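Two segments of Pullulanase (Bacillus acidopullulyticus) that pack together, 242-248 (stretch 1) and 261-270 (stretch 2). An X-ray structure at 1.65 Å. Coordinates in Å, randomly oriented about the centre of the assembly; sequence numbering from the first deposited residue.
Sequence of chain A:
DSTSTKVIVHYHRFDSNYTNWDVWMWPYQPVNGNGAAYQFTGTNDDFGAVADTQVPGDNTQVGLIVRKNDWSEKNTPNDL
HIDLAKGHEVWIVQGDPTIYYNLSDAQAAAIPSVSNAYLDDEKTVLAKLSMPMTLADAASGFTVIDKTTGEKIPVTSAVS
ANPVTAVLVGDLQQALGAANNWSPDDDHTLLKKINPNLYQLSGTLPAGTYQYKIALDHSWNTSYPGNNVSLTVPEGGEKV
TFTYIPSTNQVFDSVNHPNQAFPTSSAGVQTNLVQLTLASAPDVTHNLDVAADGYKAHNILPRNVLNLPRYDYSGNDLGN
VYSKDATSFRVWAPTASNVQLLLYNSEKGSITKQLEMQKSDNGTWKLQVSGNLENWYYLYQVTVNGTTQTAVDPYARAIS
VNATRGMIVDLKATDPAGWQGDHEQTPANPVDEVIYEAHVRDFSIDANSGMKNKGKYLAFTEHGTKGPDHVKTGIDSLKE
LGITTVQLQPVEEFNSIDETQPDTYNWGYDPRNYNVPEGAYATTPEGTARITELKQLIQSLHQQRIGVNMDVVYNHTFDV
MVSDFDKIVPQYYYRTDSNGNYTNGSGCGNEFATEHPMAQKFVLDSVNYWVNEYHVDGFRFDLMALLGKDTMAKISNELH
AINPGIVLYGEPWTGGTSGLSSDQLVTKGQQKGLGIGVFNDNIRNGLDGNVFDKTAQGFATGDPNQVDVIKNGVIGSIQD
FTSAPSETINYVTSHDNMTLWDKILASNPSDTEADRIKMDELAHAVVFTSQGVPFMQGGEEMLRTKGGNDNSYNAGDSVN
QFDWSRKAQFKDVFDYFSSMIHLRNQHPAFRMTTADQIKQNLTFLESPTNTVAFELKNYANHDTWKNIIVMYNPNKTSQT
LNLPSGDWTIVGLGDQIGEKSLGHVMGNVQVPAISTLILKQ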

# COMPACT_ATOMS: atom_id res chain seq x y z
N PHE A 242 -26.03 -18.63 28.15
CA PHE A 242 -27.03 -18.32 27.13
C PHE A 242 -26.65 -19.04 25.85
O PHE A 242 -25.49 -19.06 25.46
N THR A 243 -27.65 -19.63 25.19
CA THR A 243 -27.41 -20.52 24.06
C THR A 243 -28.25 -20.16 22.84
O THR A 243 -29.44 -19.87 22.96
N TYR A 244 -27.63 -20.18 21.67
CA TYR A 244 -28.33 -20.01 20.41
C TYR A 244 -28.01 -21.14 19.47
O TYR A 244 -26.84 -21.45 19.23
N ILE A 245 -29.06 -21.77 18.93
CA ILE A 245 -28.89 -22.88 17.98
C ILE A 245 -29.27 -22.44 16.57
O ILE A 245 -30.45 -22.23 16.28
N PRO A 246 -28.27 -22.31 15.67
CA PRO A 246 -28.53 -21.84 14.30
C PRO A 246 -29.55 -22.68 13.51
O PRO A 246 -30.39 -22.10 12.81
N SER A 247 -29.51 -24.00 13.63
CA SER A 247 -30.42 -24.88 12.85
C SER A 247 -31.91 -24.59 13.10
O SER A 247 -32.72 -24.64 12.17
N THR A 248 -32.25 -24.27 14.34
CA THR A 248 -33.64 -24.11 14.75
C THR A 248 -33.99 -22.68 15.20
O THR A 248 -35.16 -22.37 15.48
N ALA A 261 -30.65 -30.37 26.38
CA ALA A 261 -29.70 -31.05 25.49
C ALA A 261 -29.33 -30.19 24.28
O ALA A 261 -30.20 -29.57 23.67
N PHE A 262 -28.04 -30.17 23.94
CA PHE A 262 -27.56 -29.38 22.80
C PHE A 262 -26.93 -30.26 21.73
O PHE A 262 -26.08 -31.09 22.04
N PRO A 263 -27.34 -30.06 20.46
CA PRO A 263 -26.92 -30.93 19.36
C PRO A 263 -25.46 -30.74 18.94
O PRO A 263 -24.87 -29.67 19.14
N THR A 264 -24.88 -31.80 18.39
CA THR A 264 -23.54 -31.78 17.80
C THR A 264 -23.64 -32.21 16.34
O THR A 264 -22.75 -32.88 15.80
N SER A 265 -24.75 -31.83 15.71
CA SER A 265 -24.96 -32.03 14.29
C SER A 265 -25.49 -30.73 13.67
O SER A 265 -26.21 -29.98 14.34
N SER A 266 -25.13 -30.48 12.41
CA SER A 266 -25.63 -29.32 11.67
C SER A 266 -26.87 -29.63 10.82
O SER A 266 -27.34 -28.77 10.06
N ALA A 267 -27.40 -30.84 10.98
CA ALA A 267 -28.66 -31.21 10.34
C ALA A 267 -29.73 -30.14 10.60
O ALA A 267 -29.90 -29.70 11.74
N GLY A 268 -30.44 -29.73 9.55
CA GLY A 268 -31.43 -28.66 9.67
C GLY A 268 -30.99 -27.31 9.11
O GLY A 268 -31.80 -26.60 8.51
N VAL A 269 -29.72 -26.96 9.30
CA VAL A 269 -29.16 -25.70 8.78
C VAL A 269 -29.34 -25.62 7.26
O VAL A 269 -29.04 -26.57 6.54
N GLN A 270 -29.85 -24.48 6.79
CA GLN A 270 -29.99 -24.24 5.35
C GLN A 270 -28.84 -23.34 4.89
O GLN A 270 -28.50 -22.36 5.56

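Side-chain packing between a pullulanase segment (242-248) that starts in a strand and continues as loop, and an irregular segment (261-270), which together bury 321 Å². No hydrogen bond links the two stretches, so the contact rests on van der Waals packing. Side chains alternate from Phe242 to Ile245: Thr243 and Ile245 direct their CA-to-CB bonds toward the second stretch, whereas Phe242 and Tyr244 (chi1 m and t) point away and do not touch it.

The aromatic contact comes from Phe262 (chi1 m, chi2 -50°), which points toward stretch 1 and lays one ring face against Thr243 (chi1 m). The methyl CG2 of Thr243 sits 3.9 Å from the centroid of the Phe262 ring, 24° off the ring normal, a CH-pi contact. Thr243 OG1 also approaches Phe262 CZ at 3.5 Å, but this hydroxyl finds its hydrogen bond elsewhere in the structure.

The apolar contacts centre on Ile245 (chi1 m, chi2 m), which ends in a methyl shared by two neighbours. Ile245 CD1 lies 4.1 Å from Phe262 CD1, oblique to the ring, and 3.9 Å from Pro263 CD; the Pro263 ring is C-gamma endo.

At the turn, Ser247 (chi1 p), its CA-to-CB bond sideways, packs through its methylene against the type II turn from Ser266 to Val269. Ser247 CB is 3.6 Å from Ala267 O and 3.7 Å from Val269 CG2 (Val269 chi1 t); Ser247 OG is hydrogen-bonded elsewhere in the structure. Gly268 fits closely here: a CB at its position would lie only 3.3 Å from Ser247 CB, and its backbone angles (104/-38) would also jam that atom against the carbonyl O of Ala267.

Polar support lies within the second stretch: the turn is closed by Val269 N donating to Ser266 O at 3.1 Å, and Ala267 N donates to Ser265 OG (chi1 t) at 3.2 Å, nearly linear at 167°.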

# COMPACT_ATOMS: atom_id res chain seq x y z
CB PHE A 242 -27.09 -16.81 26.89
CG PHE A 242 -27.47 -16.03 28.12
CD1 PHE A 242 -28.81 -15.73 28.38
CD2 PHE A 242 -26.49 -15.61 29.03
CE1 PHE A 242 -29.17 -15.02 29.52
CE2 PHE A 242 -26.84 -14.89 30.16
CZ PHE A 242 -28.18 -14.60 30.42
CB THR A 243 -27.70 -21.99 24.47
OG1 THR A 243 -26.84 -22.37 25.54
CG2 THR A 243 -27.49 -22.94 23.31
CB TYR A 244 -28.00 -18.65 19.77
CG TYR A 244 -28.57 -18.47 18.38
CD1 TYR A 244 -29.95 -18.35 18.17
CD2 TYR A 244 -27.72 -18.41 17.26
CE1 TYR A 244 -30.47 -18.17 16.89
CE2 TYR A 244 -28.24 -18.24 15.98
CZ TYR A 244 -29.61 -18.12 15.79
OH TYR A 244 -30.11 -17.94 14.53
CB ILE A 245 -29.73 -24.13 18.38
CG1 ILE A 245 -29.58 -24.46 19.88
CG2 ILE A 245 -29.38 -25.33 17.48
CD1 ILE A 245 -28.23 -25.00 20.30
CB PRO A 246 -27.14 -21.90 13.65
CG PRO A 246 -26.19 -21.68 14.80
CD PRO A 246 -26.83 -22.43 15.95
CB SER A 247 -30.13 -26.37 13.12
OG SER A 247 -30.21 -26.67 14.50
CB THR A 248 -33.96 -25.04 15.93
OG1 THR A 248 -33.09 -24.72 17.02
CG2 THR A 248 -33.75 -26.52 15.54
CB ALA A 261 -30.26 -32.39 25.03
CB PHE A 262 -26.58 -28.28 23.24
CG PHE A 262 -27.17 -27.31 24.23
CD1 PHE A 262 -28.40 -26.70 23.99
CD2 PHE A 262 -26.48 -26.99 25.40
CE1 PHE A 262 -28.94 -25.80 24.91
CE2 PHE A 262 -27.01 -26.08 26.32
CZ PHE A 262 -28.25 -25.49 26.07
CB PRO A 263 -27.85 -30.51 18.22
CG PRO A 263 -28.14 -29.08 18.48
CD PRO A 263 -28.15 -28.93 19.98
CB THR A 264 -22.57 -32.74 18.54
OG1 THR A 264 -23.22 -33.99 18.80
CG2 THR A 264 -22.09 -32.14 19.86
CB SER A 265 -25.96 -33.16 14.05
OG SER A 265 -26.30 -33.26 12.68
CB SER A 266 -24.52 -28.65 10.85
OG SER A 266 -23.70 -27.88 11.70
CB ALA A 267 -29.12 -32.57 10.83
CB VAL A 269 -27.65 -25.53 9.16
CG1 VAL A 269 -27.09 -24.21 8.62
CG2 VAL A 269 -27.45 -25.60 10.67
CB GLN A 270 -31.35 -23.59 5.04
CG GLN A 270 -32.54 -24.44 5.50
CD GLN A 270 -33.87 -23.71 5.38
OE1 GLN A 270 -34.25 -23.27 4.29
NE2 GLN A 270 -34.59 -23.60 6.49